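Local coordinates for Ras-interacting protein 1 (Homo sapiens, PDB 5KHO), which binds GTP-loaded Ras-family GTPases such as Rap1 through its Ras-association domain, the part modelled here, and regulates GTPase signalling in blood vessel formation, at residues L19-A24 against R122-R126; A43-A48 against V70-L75; E95-V99 against A131-E135. All coordinates share one frame. Residue numbers count along the deposited sequence, not the author numbering.

Contact 1: L19-A24 against R122-R126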
loop_
_atom_site.group_PDB
_atom_site.type_symbol
_atom_site.label_atom_id
_atom_site.label_comp_id
_atom_site.label_asym_id
_atom_site.label_seq_id
_atom_site.Cartn_x
_atom_site.Cartn_y
_atom_site.Cartn_z
ATOM N N LEU B 19 14.444 -5.562 7.131
ATOM C CA LEU B 19 13.730 -4.302 6.979
ATOM C C LEU B 19 14.616 -3.154 7.416
ATOM O O LEU B 19 15.066 -3.141 8.559
ATOM C CB LEU B 19 12.440 -4.299 7.805
ATOM C CG LEU B 19 11.438 -5.455 7.719
ATOM C CD1 LEU B 19 10.341 -5.241 8.752
ATOM C CD2 LEU B 19 10.835 -5.613 6.329
ATOM N N LYS B 20 14.879 -2.217 6.495
ATOM C CA LYS B 20 15.508 -0.926 6.828
ATOM C C LYS B 20 14.537 -0.087 7.674
ATOM O O LYS B 20 13.457 0.254 7.208
ATOM C CB LYS B 20 15.908 -0.114 5.579
ATOM C CG LYS B 20 16.073 -0.853 4.262
ATOM C CD LYS B 20 17.518 -1.138 3.934
ATOM C CE LYS B 20 17.706 -1.464 2.463
ATOM N NZ LYS B 20 17.926 -0.236 1.646
ATOM N N ILE B 21 14.918 0.211 8.915
ATOM C CA ILE B 21 14.149 1.087 9.810
ATOM C C ILE B 21 14.848 2.444 9.797
ATOM O O ILE B 21 15.963 2.572 10.324
ATOM C CB ILE B 21 14.054 0.511 11.259
ATOM C CG1 ILE B 21 12.934 -0.515 11.397
ATOM C CG2 ILE B 21 13.678 1.580 12.267
ATOM C CD1 ILE B 21 13.127 -1.813 10.653
ATOM N N PHE B 22 14.220 3.443 9.178
ATOM C CA PHE B 22 14.877 4.744 8.995
ATOM C C PHE B 22 14.796 5.590 10.244
ATOM O O PHE B 22 13.724 5.765 10.826
ATOM C CB PHE B 22 14.348 5.500 7.769
ATOM C CG PHE B 22 14.872 4.972 6.464
ATOM C CD1 PHE B 22 14.462 3.715 5.972
ATOM C CD2 PHE B 22 15.786 5.716 5.717
ATOM C CE1 PHE B 22 14.958 3.222 4.767
ATOM C CE2 PHE B 22 16.276 5.225 4.500
ATOM C CZ PHE B 22 15.859 3.980 4.024
ATOM N N GLY B 23 15.956 6.082 10.665
ATOM C CA GLY B 23 16.069 6.937 11.847
ATOM C C GLY B 23 16.136 8.382 11.426
ATOM O O GLY B 23 17.188 9.028 11.559
ATOM N N ALA B 24 15.006 8.863 10.891
ATOM C CA ALA B 24 14.805 10.254 10.480
ATOM C C ALA B 24 15.053 11.164 11.688
ATOM O O ALA B 24 14.130 11.475 12.450
ATOM C CB ALA B 24 13.399 10.445 9.902
ATOM N N ARG B 122 9.272 3.856 2.837
ATOM C CA ARG B 122 10.228 3.334 3.806
ATOM C C ARG B 122 9.604 3.226 5.197
ATOM O O ARG B 122 8.640 3.935 5.496
ATOM C CB ARG B 122 11.497 4.201 3.846
ATOM C CG ARG B 122 11.345 5.553 4.530
ATOM C CD ARG B 122 12.537 6.449 4.268
ATOM N NE ARG B 122 12.487 7.654 5.097
ATOM C CZ ARG B 122 13.415 8.611 5.114
ATOM N NH1 ARG B 122 13.265 9.650 5.922
ATOM N NH2 ARG B 122 14.492 8.546 4.335
ATOM N N PHE B 123 10.151 2.335 6.028
ATOM C CA PHE B 123 9.793 2.266 7.437
ATOM C C PHE B 123 10.581 3.305 8.224
ATOM O O PHE B 123 11.784 3.442 8.033
ATOM C CB PHE B 123 10.056 0.877 8.016
ATOM C CG PHE B 123 8.939 -0.100 7.800
ATOM C CD1 PHE B 123 7.669 0.140 8.318
ATOM C CD2 PHE B 123 9.164 -1.286 7.097
ATOM C CE1 PHE B 123 6.642 -0.774 8.115
ATOM C CE2 PHE B 123 8.145 -2.204 6.896
ATOM C CZ PHE B 123 6.881 -1.949 7.405
ATOM N N GLU B 124 9.894 4.033 9.103
ATOM C CA GLU B 124 10.522 5.049 9.953
ATOM C C GLU B 124 10.342 4.748 11.447
ATOM O O GLU B 124 9.314 4.191 11.863
ATOM C CB GLU B 124 10.001 6.449 9.606
ATOM C CG GLU B 124 10.532 7.009 8.282
ATOM C CD GLU B 124 10.007 8.406 7.927
ATOM O OE1 GLU B 124 8.944 8.833 8.438
ATOM O OE2 GLU B 124 10.661 9.087 7.106
ATOM N N LEU B 125 11.362 5.085 12.240
ATOM C CA LEU B 125 11.242 5.038 13.691
ATOM C C LEU B 125 11.044 6.452 14.201
ATOM O O LEU B 125 11.903 7.315 13.996
ATOM C CB LEU B 125 12.487 4.443 14.331
ATOM C CG LEU B 125 12.370 3.536 15.563
ATOM C CD1 LEU B 125 13.524 3.853 16.503
ATOM C CD2 LEU B 125 11.038 3.604 16.297
ATOM N N ARG B 126 9.907 6.691 14.845
ATOM C CA ARG B 126 9.563 8.028 15.330
ATOM C C ARG B 126 9.019 8.031 16.753
ATOM O O ARG B 126 8.483 7.017 17.227
ATOM C CB ARG B 126 8.545 8.688 14.399
ATOM C CG ARG B 126 9.122 9.222 13.098
ATOM C CD ARG B 126 8.022 9.895 12.306
ATOM N NE ARG B 126 8.423 10.188 10.937
ATOM C CZ ARG B 126 9.022 11.308 10.548
ATOM N NH1 ARG B 126 9.317 12.264 11.427
ATOM N NH2 ARG B 126 9.333 11.467 9.270
#
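Two backbone hydrogen bonds tie strand 19-22 to strand 122-126, which runs parallel to it: Phe-22 N donates to Phe-123 O at 2.7 Å, and Phe-22 O accepts from Leu-125 N at 2.8 Å. Phe-22 thus straddles Glu-124, its bridge partner. The edges that face away are satisfied too, Ile-21 pairing with Lys-33 and Glu-124 with Cys-76, and Ile-21 O also bonds Tyr-54 OH. On the face of Phe-22 and Glu-124, each arginine puts two nitrogens on one carboxylate oxygen: Glu-124 OE2 takes Arg-122 NH1 (2.9 Å) and NE (3.1 Å), Glu-124 OE1 takes Arg-126 NH2 (2.8 Å) and NE (2.9 Å). Arg-126 also reaches Glu-130. Arg-122 lays its CD over the Phe-22 ring, 3.6 Å from the centroid, a CH-pi contact. The other face is greasy; Ile-21 CG2 meets Leu-125 CB at 3.7 Å, beneath helix 43-54. This pairing of first and last strands is central to the ubiquitin-like fold: one face is charge-paired, the other apolar under the helix.

Contact 2: A43-A48 against V70-L75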
loop_
_atom_site.group_PDB
_atom_site.type_symbol
_atom_site.label_atom_id
_atom_site.label_comp_id
_atom_site.label_asym_id
_atom_site.label_seq_id
_atom_site.Cartn_x
_atom_site.Cartn_y
_atom_site.Cartn_z
ATOM N N ALA B 43 5.236 -5.483 15.315
ATOM C CA ALA B 43 5.730 -4.101 15.313
ATOM C C ALA B 43 6.436 -3.720 16.620
ATOM O O ALA B 43 7.501 -3.106 16.577
ATOM C CB ALA B 43 4.599 -3.135 15.020
ATOM N N ARG B 44 5.855 -4.101 17.767
ATOM C CA ARG B 44 6.414 -3.762 19.090
ATOM C C ARG B 44 7.769 -4.439 19.326
ATOM O O ARG B 44 8.695 -3.815 19.864
ATOM C CB ARG B 44 5.436 -4.087 20.227
ATOM C CG ARG B 44 5.555 -3.149 21.427
ATOM C CD ARG B 44 5.385 -3.880 22.748
ATOM N NE ARG B 44 5.354 -2.967 23.894
ATOM C CZ ARG B 44 5.624 -3.312 25.156
ATOM N NH1 ARG B 44 5.966 -4.558 25.468
ATOM N NH2 ARG B 44 5.559 -2.401 26.122
ATOM N N GLU B 45 7.875 -5.700 18.906
ATOM C CA GLU B 45 9.144 -6.418 18.889
ATOM C C GLU B 45 10.212 -5.668 18.097
ATOM O O GLU B 45 11.358 -5.575 18.540
ATOM C CB GLU B 45 8.971 -7.819 18.310
ATOM C CG GLU B 45 8.490 -8.861 19.305
ATOM C CD GLU B 45 8.075 -10.167 18.645
ATOM O OE1 GLU B 45 8.330 -10.357 17.431
ATOM O OE2 GLU B 45 7.484 -11.015 19.348
ATOM N N LEU B 46 9.836 -5.127 16.940
ATOM C CA LEU B 46 10.795 -4.426 16.090
ATOM C C LEU B 46 11.135 -3.021 16.582
ATOM O O LEU B 46 12.252 -2.561 16.362
ATOM C CB LEU B 46 10.363 -4.423 14.618
ATOM C CG LEU B 46 10.166 -5.767 13.901
ATOM C CD1 LEU B 46 9.973 -5.485 12.426
ATOM C CD2 LEU B 46 11.306 -6.765 14.093
ATOM N N VAL B 47 10.189 -2.357 17.253
ATOM C CA VAL B 47 10.449 -1.058 17.894
ATOM C C VAL B 47 11.510 -1.244 18.985
ATOM O O VAL B 47 12.475 -0.466 19.067
ATOM C CB VAL B 47 9.153 -0.382 18.428
ATOM C CG1 VAL B 47 9.459 0.854 19.260
ATOM C CG2 VAL B 47 8.242 0.024 17.279
ATOM N N ALA B 48 11.340 -2.302 19.779
ATOM C CA ALA B 48 12.299 -2.678 20.822
ATOM C C ALA B 48 13.727 -2.948 20.311
ATOM O O ALA B 48 14.680 -2.436 20.900
ATOM C CB ALA B 48 11.772 -3.857 21.627
ATOM N N VAL B 70 9.767 1.888 24.936
ATOM C CA VAL B 70 9.206 1.385 23.684
ATOM C C VAL B 70 7.877 2.072 23.378
ATOM O O VAL B 70 7.650 2.519 22.251
ATOM C CB VAL B 70 9.013 -0.156 23.764
ATOM C CG1 VAL B 70 8.251 -0.709 22.560
ATOM C CG2 VAL B 70 10.355 -0.863 23.915
ATOM N N ASP B 71 7.020 2.168 24.392
ATOM C CA ASP B 71 5.666 2.718 24.249
ATOM C C ASP B 71 5.623 4.204 23.849
ATOM O O ASP B 71 4.565 4.718 23.464
ATOM C CB ASP B 71 4.849 2.465 25.528
ATOM C CG ASP B 71 4.737 0.978 25.882
ATOM O OD1 ASP B 71 5.221 0.116 25.111
ATOM O OD2 ASP B 71 4.160 0.671 26.946
ATOM N N ALA B 72 6.772 4.873 23.934
ATOM C CA ALA B 72 6.913 6.263 23.505
ATOM C C ALA B 72 7.290 6.391 22.029
ATOM O O ALA B 72 7.217 7.489 21.460
ATOM C CB ALA B 72 7.938 6.971 24.372
ATOM N N PHE B 73 7.701 5.269 21.428
ATOM C CA PHE B 73 8.113 5.220 20.018
ATOM C C PHE B 73 7.200 4.379 19.121
ATOM O O PHE B 73 6.529 3.448 19.585
ATOM C CB PHE B 73 9.563 4.756 19.894
ATOM C CG PHE B 73 10.562 5.784 20.326
ATOM C CD1 PHE B 73 11.014 6.755 19.431
ATOM C CD2 PHE B 73 11.056 5.791 21.631
ATOM C CE1 PHE B 73 11.937 7.711 19.832
ATOM C CE2 PHE B 73 11.983 6.744 22.033
ATOM C CZ PHE B 73 12.420 7.706 21.136
ATOM N N ALA B 74 7.217 4.714 17.831
ATOM C CA ALA B 74 6.287 4.180 16.839
ATOM C C ALA B 74 6.989 3.689 15.576
ATOM O O ALA B 74 7.918 4.325 15.075
ATOM C CB ALA B 74 5.262 5.244 16.477
ATOM N N LEU B 75 6.537 2.553 15.063
ATOM C CA LEU B 75 6.987 2.101 13.757
ATOM C C LEU B 75 6.014 2.588 12.686
ATOM O O LEU B 75 4.807 2.329 12.758
ATOM C CB LEU B 75 7.184 0.579 13.716
ATOM C CG LEU B 75 7.911 -0.048 12.515
ATOM C CD1 LEU B 75 9.243 0.628 12.199
ATOM C CD2 LEU B 75 8.115 -1.530 12.773
#
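Arg-44 and Asp-71 form the salt bridge at the outer edge of this contact, with NH2 of Arg-44 2.7 Å from OD1 of Asp-71 in a well-aligned hydrogen bond. Two weak bonds back it up, from Arg-44 NE to Asp-71 OD1 at 3.3 Å and from Arg-44 NH2 to Asp-71 OD2 at 3.5 Å. The aliphatic part of the same arginine lies on the valine next door, Arg-44 CG to Val-70 CG1 at 3.8 Å. Further in, Val-47 points straight at the other segment: its CG1 meets Val-70 CG1 at 3.8 Å, and its CG2 meets Leu-75 CB at the same distance. Ala-48 CB closes on Val-70 CG2 at 4.0 Å, and Leu-46 CB on Leu-75 CD2 at 4.1 Å. Leu-75 continues inward to Ile-21 and Pro-106. Here the helix of the ubiquitin-like fold crosses its sheet at 120° to strand 73-75, their axes 8.2 Å apart. Charge stays at the exposed outer edge, while aliphatic packing alone joins helix to strand beneath it.

Contact 3: E95-V99 against A131-E135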
loop_
_atom_site.group_PDB
_atom_site.type_symbol
_atom_site.label_atom_id
_atom_site.label_comp_id
_atom_site.label_asym_id
_atom_site.label_seq_id
_atom_site.Cartn_x
_atom_site.Cartn_y
_atom_site.Cartn_z
ATOM N N GLU B 95 5.567 12.558 2.922
ATOM C CA GLU B 95 4.311 13.303 2.685
ATOM C C GLU B 95 3.092 12.805 3.496
ATOM O O GLU B 95 2.195 13.586 3.811
ATOM C CB GLU B 95 3.979 13.336 1.188
ATOM N N HIS B 96 3.065 11.511 3.802
ATOM C CA HIS B 96 2.057 10.908 4.676
ATOM C C HIS B 96 2.697 9.720 5.364
ATOM O O HIS B 96 3.612 9.112 4.822
ATOM C CB HIS B 96 0.816 10.466 3.878
ATOM C CG HIS B 96 -0.240 9.794 4.708
ATOM N ND1 HIS B 96 -1.000 10.468 5.642
ATOM C CD2 HIS B 96 -0.656 8.505 4.750
ATOM C CE1 HIS B 96 -1.832 9.623 6.228
ATOM N NE2 HIS B 96 -1.646 8.425 5.702
ATOM N N LEU B 97 2.233 9.405 6.568
ATOM C CA LEU B 97 2.664 8.187 7.255
ATOM C C LEU B 97 1.521 7.489 7.985
ATOM O O LEU B 97 0.444 8.053 8.153
ATOM C CB LEU B 97 3.846 8.469 8.202
ATOM C CG LEU B 97 3.716 9.379 9.428
ATOM C CD1 LEU B 97 2.994 8.699 10.586
ATOM C CD2 LEU B 97 5.109 9.789 9.862
ATOM N N ARG B 98 1.782 6.265 8.430
ATOM C CA ARG B 98 0.823 5.493 9.197
ATOM C C ARG B 98 1.547 4.787 10.324
ATOM O O ARG B 98 2.570 4.146 10.093
ATOM C CB ARG B 98 0.153 4.476 8.291
ATOM C CG ARG B 98 -0.958 3.698 8.942
ATOM C CD ARG B 98 -1.454 2.621 7.998
ATOM N NE ARG B 98 -1.680 1.394 8.748
ATOM C CZ ARG B 98 -0.880 0.340 8.725
ATOM N NH1 ARG B 98 0.192 0.324 7.956
ATOM N NH2 ARG B 98 -1.167 -0.711 9.463
ATOM N N VAL B 99 1.015 4.903 11.539
ATOM C CA VAL B 99 1.591 4.220 12.695
ATOM C C VAL B 99 1.022 2.819 12.754
ATOM O O VAL B 99 -0.179 2.642 12.945
ATOM C CB VAL B 99 1.302 4.968 14.016
ATOM C CG1 VAL B 99 1.884 4.218 15.213
ATOM C CG2 VAL B 99 1.850 6.387 13.951
ATOM N N ALA B 131 4.520 11.167 15.499
ATOM C CA ALA B 131 3.952 10.269 14.501
ATOM C C ALA B 131 2.430 10.354 14.382
ATOM O O ALA B 131 1.895 10.460 13.269
ATOM C CB ALA B 131 4.388 8.843 14.794
ATOM N N ARG B 132 1.748 10.304 15.534
ATOM C CA ARG B 132 0.287 10.419 15.629
ATOM C C ARG B 132 -0.202 11.774 15.086
ATOM O O ARG B 132 -1.274 11.839 14.487
ATOM C CB ARG B 132 -0.171 10.115 17.069
ATOM C CG ARG B 132 -1.534 10.666 17.496
ATOM C CD ARG B 132 -2.121 9.990 18.734
ATOM N NE ARG B 132 -1.149 9.731 19.803
ATOM C CZ ARG B 132 -0.936 8.537 20.361
ATOM N NH1 ARG B 132 -0.026 8.400 21.328
ATOM N NH2 ARG B 132 -1.639 7.479 19.970
ATOM N N ARG B 133 0.613 12.821 15.253
ATOM C CA ARG B 133 0.367 14.145 14.647
ATOM C C ARG B 133 0.449 14.105 13.131
ATOM O O ARG B 133 -0.513 14.486 12.457
ATOM C CB ARG B 133 1.322 15.222 15.195
ATOM C CG ARG B 133 1.247 16.571 14.478
ATOM C CD ARG B 133 2.110 17.642 15.137
ATOM N NE ARG B 133 3.548 17.446 14.938
ATOM C CZ ARG B 133 4.241 17.901 13.893
ATOM N NH1 ARG B 133 3.633 18.583 12.927
ATOM N NH2 ARG B 133 5.551 17.666 13.803
ATOM N N LEU B 134 1.592 13.653 12.606
ATOM C CA LEU B 134 1.809 13.554 11.148
ATOM C C LEU B 134 0.827 12.608 10.463
ATOM O O LEU B 134 0.451 12.850 9.320
ATOM C CB LEU B 134 3.249 13.159 10.807
ATOM C CG LEU B 134 4.394 14.063 11.293
ATOM C CD1 LEU B 134 5.722 13.316 11.230
ATOM C CD2 LEU B 134 4.468 15.389 10.541
ATOM N N GLU B 135 0.408 11.556 11.174
ATOM C CA GLU B 135 -0.617 10.623 10.690
ATOM C C GLU B 135 -1.973 11.307 10.489
ATOM O O GLU B 135 -2.789 10.845 9.684
ATOM C CB GLU B 135 -0.765 9.418 11.625
ATOM C CG GLU B 135 -1.314 8.177 10.925
ATOM C CD GLU B 135 -1.738 7.055 11.860
ATOM O OE1 GLU B 135 -1.426 7.092 13.074
ATOM O OE2 GLU B 135 -2.398 6.113 11.363
#
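Look first at Leu-97, whose side chain curls from strand 96-99 into the hollow between Ala-131, Leu-134 and Glu-135 on one flank of the helix. Its CD1 sits 3.4 Å from Ala-131 O and 4.0 Å from Glu-135 CB, while its CD2 meets Leu-134 CD1 at 3.8 Å. Val-99 is the second bump. Small Ala-131 leaves room for it, so Val-99 CG2 comes within 3.6 Å of Ala-131 CB and 3.5 Å of Glu-135 OE1. In return, Glu-135 lies along the strand, its CG 3.3 Å from Leu-97 O and its OE2 3.7 Å from Arg-98 CG. The strand and helix axes approach to 7.4 Å, at 127° between their directions. Arg-98 turns its CB away from the helix and pairs with Glu-104 of its own chain. The second subunit comes right up to this place: its Arg-105 donates to Glu-135 O, and its Leu-112 packs on His-96. Helix 128-136 sits on the outermost strand of this chain's sheet, beside the homodimer interface. No hydrogen bond crosses between the segments; the fit rests on shape, through apolar contacts and the van der Waals packing of Glu-135, carbon chain and carboxylate.

In the fold
One five-stranded mixed sheet carries all three contacts. Contact 1 joins strands 18-22 and 120-127 at its middle; contact 2 lays helix 43-54 against strand 73-80, and contact 3 sets helix 128-136 against strand 96-99 at the edge. Centres of contacts 1 and 2 lie about 11 Å apart, 1 and 3 about 13 Å, 2 and 3 about 15 Å. Along the chain, contact 2 falls between the halves of contact 1, and the segments of contact 3 alternate with them. Arg-126 links all three, its O 2.7 Å from Ala-74 N, a probable hydrogen bond, and its NE 3.5 Å from Leu-97 CD2. Rap1b approaches Lys-20 on strand 18-22, whereas the second Rasip1 subunit lies beside strand 96-99.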